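Proline/betaine transporter, RALF (Rickettsia prowazekii str. Madrid E, PDB 4D7R) probably acts as a guanine nucleotide exchange factor, here in a chimera joining the Sec7 domain of Rickettsia RalF to the capping domain of Legionella RalF. Local coordinates at residues 110-115 with 141-146. Sequence-based numbering, arbitrary orientation.
Sequences KDYLES and THYYEQ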
# COMPACT_ATOMS: atom_id res chain seq x y z
N LYS A 110 -20.05 -6.76 -17.29
CA LYS A 110 -20.10 -5.44 -16.70
C LYS A 110 -19.12 -4.56 -17.44
O LYS A 110 -18.12 -5.05 -17.99
CB LYS A 110 -19.77 -5.45 -15.18
CG LYS A 110 -20.74 -6.22 -14.29
CD LYS A 110 -22.20 -5.80 -14.42
CE LYS A 110 -23.10 -6.85 -13.79
NZ LYS A 110 -24.50 -6.72 -14.28
N ASP A 111 -19.42 -3.26 -17.46
CA ASP A 111 -18.59 -2.21 -18.05
C ASP A 111 -17.29 -2.21 -17.24
O ASP A 111 -17.35 -2.23 -16.00
CB ASP A 111 -19.29 -0.85 -17.90
CG ASP A 111 -18.43 0.30 -18.42
OD1 ASP A 111 -18.21 0.37 -19.65
OD2 ASP A 111 -17.91 1.07 -17.59
N TYR A 112 -16.15 -2.19 -17.95
CA TYR A 112 -14.83 -2.22 -17.33
C TYR A 112 -14.63 -1.09 -16.33
O TYR A 112 -14.29 -1.36 -15.17
CB TYR A 112 -13.72 -2.19 -18.39
CG TYR A 112 -12.34 -2.16 -17.77
CD1 TYR A 112 -11.73 -3.33 -17.34
CD2 TYR A 112 -11.66 -0.96 -17.60
CE1 TYR A 112 -10.45 -3.32 -16.80
CE2 TYR A 112 -10.39 -0.93 -17.03
CZ TYR A 112 -9.79 -2.12 -16.64
OH TYR A 112 -8.56 -2.11 -16.08
N LEU A 113 -14.82 0.13 -16.76
CA LEU A 113 -14.57 1.23 -15.87
C LEU A 113 -15.52 1.28 -14.63
O LEU A 113 -15.12 1.57 -13.54
CB LEU A 113 -14.60 2.53 -16.62
CG LEU A 113 -14.21 3.72 -15.82
CD1 LEU A 113 -12.77 3.59 -15.37
CD2 LEU A 113 -14.34 4.94 -16.69
N GLU A 114 -16.78 0.98 -14.85
CA GLU A 114 -17.74 0.93 -13.75
C GLU A 114 -17.30 -0.11 -12.72
O GLU A 114 -17.35 0.14 -11.52
CB GLU A 114 -19.15 0.62 -14.28
CG GLU A 114 -19.94 1.88 -14.56
CD GLU A 114 -20.53 2.57 -13.34
OE1 GLU A 114 -21.58 2.08 -12.84
OE2 GLU A 114 -19.96 3.58 -12.88
N SER A 115 -16.82 -1.25 -13.21
CA SER A 115 -16.31 -2.34 -12.36
C SER A 115 -15.09 -1.85 -11.56
O SER A 115 -15.02 -2.09 -10.35
CB SER A 115 -15.93 -3.53 -13.23
OG SER A 115 -17.10 -4.09 -13.79
N THR A 141 -7.08 -9.26 -12.77
CA THR A 141 -7.21 -10.70 -12.91
C THR A 141 -8.67 -11.18 -12.86
O THR A 141 -9.09 -11.97 -13.72
CB THR A 141 -6.28 -11.39 -11.90
OG1 THR A 141 -4.94 -11.03 -12.23
CG2 THR A 141 -6.43 -12.93 -11.92
N HIS A 142 -9.44 -10.72 -11.86
CA HIS A 142 -10.83 -11.16 -11.72
C HIS A 142 -11.74 -10.62 -12.83
O HIS A 142 -12.62 -11.37 -13.31
CB HIS A 142 -11.38 -10.85 -10.32
CG HIS A 142 -12.81 -11.29 -10.12
ND1 HIS A 142 -13.18 -12.63 -10.20
CD2 HIS A 142 -13.92 -10.55 -9.88
CE1 HIS A 142 -14.49 -12.66 -9.98
NE2 HIS A 142 -14.99 -11.43 -9.82
N TYR A 143 -11.51 -9.36 -13.26
CA TYR A 143 -12.32 -8.78 -14.32
C TYR A 143 -12.12 -9.57 -15.63
O TYR A 143 -13.09 -9.90 -16.30
CB TYR A 143 -12.08 -7.27 -14.51
CG TYR A 143 -12.96 -6.73 -15.62
CD1 TYR A 143 -12.55 -6.78 -16.95
CD2 TYR A 143 -14.26 -6.31 -15.35
CE1 TYR A 143 -13.40 -6.40 -17.98
CE2 TYR A 143 -15.10 -5.85 -16.37
CZ TYR A 143 -14.67 -5.93 -17.69
OH TYR A 143 -15.46 -5.51 -18.73
N TYR A 144 -10.87 -9.92 -15.93
CA TYR A 144 -10.50 -10.71 -17.09
C TYR A 144 -11.16 -12.08 -17.00
O TYR A 144 -11.86 -12.50 -17.93
CB TYR A 144 -8.96 -10.85 -17.18
CG TYR A 144 -8.52 -11.92 -18.17
CD1 TYR A 144 -8.80 -11.80 -19.53
CD2 TYR A 144 -7.87 -13.07 -17.73
CE1 TYR A 144 -8.45 -12.81 -20.43
CE2 TYR A 144 -7.50 -14.08 -18.63
CZ TYR A 144 -7.78 -13.93 -19.97
OH TYR A 144 -7.38 -14.90 -20.86
N GLU A 145 -10.99 -12.75 -15.85
CA GLU A 145 -11.59 -14.08 -15.63
C GLU A 145 -13.11 -14.13 -15.82
O GLU A 145 -13.62 -15.14 -16.30
CB GLU A 145 -11.14 -14.67 -14.29
CG GLU A 145 -9.70 -15.16 -14.36
CD GLU A 145 -9.02 -15.58 -13.06
OE1 GLU A 145 -9.55 -15.25 -11.97
OE2 GLU A 145 -7.96 -16.24 -13.13
N GLN A 146 -13.83 -13.02 -15.48
CA GLN A 146 -15.29 -12.94 -15.63
C GLN A 146 -15.72 -12.51 -17.03
O GLN A 146 -16.91 -12.53 -17.33
CB GLN A 146 -15.90 -12.01 -14.57
CG GLN A 146 -15.64 -12.53 -13.15
CD GLN A 146 -16.85 -12.45 -12.27
OE1 GLN A 146 -17.24 -11.38 -11.86
NE2 GLN A 146 -17.39 -13.58 -11.89
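Tyr143 reaches from helix 129-146 to the start of helix 112-121 and the loop residue ahead of its N-cap, meeting Lys110, Tyr112 and Ser115. Its CB starts toward the 110-115 segment, and with CG anti to the backbone N (chi1 -179°) the ring is carried toward the start of helix 112-121. Tyr143 CG already lies 4.0 Å from Tyr112 CD1. Next along the ring, Tyr143 CD1 and CE1 each lie 3.6 Å from Tyr112 CD1, which sits over one face, displaced toward the rim. The planes stand at 88° with centroids 5.0 Å apart, so this is an edge-to-face (T-shaped) pair in which Tyr112 supplies the edge. Along the other flank of the ring, Tyr143 CD2 packs 3.9 Å from Ser115 CB, and Tyr143 CE2 lies 3.7 Å from Ser115 OG, which is near the plane of the ring. At the tip, Tyr143 OH donates to Lys110 O over 2.8 Å; the C=O...donor angle of 161° shows the hydroxyl approaching nearly end-on to the carbonyl, and the oxygen lies in the plane of the Tyr143 ring. Ser115 OG itself is held by donation to Asp111 O, which also accepts from Ser115 N on the opposite face of its carbonyl plane. Asp111 is the N-cap: Asp111 OD2 accepts from Glu114 N at 3.0 Å. The tyrosine hydroxyl thus ties down the carbonyl just before the capped turn. Phe107 and Ile152 also pack against Tyr143, while Tyr112 continues onto helices 155-173 and 203-215. This is helix-helix packing at a capped helix N-terminus, within the all-helical Sec7 domain, the Rickettsia part of the chimera.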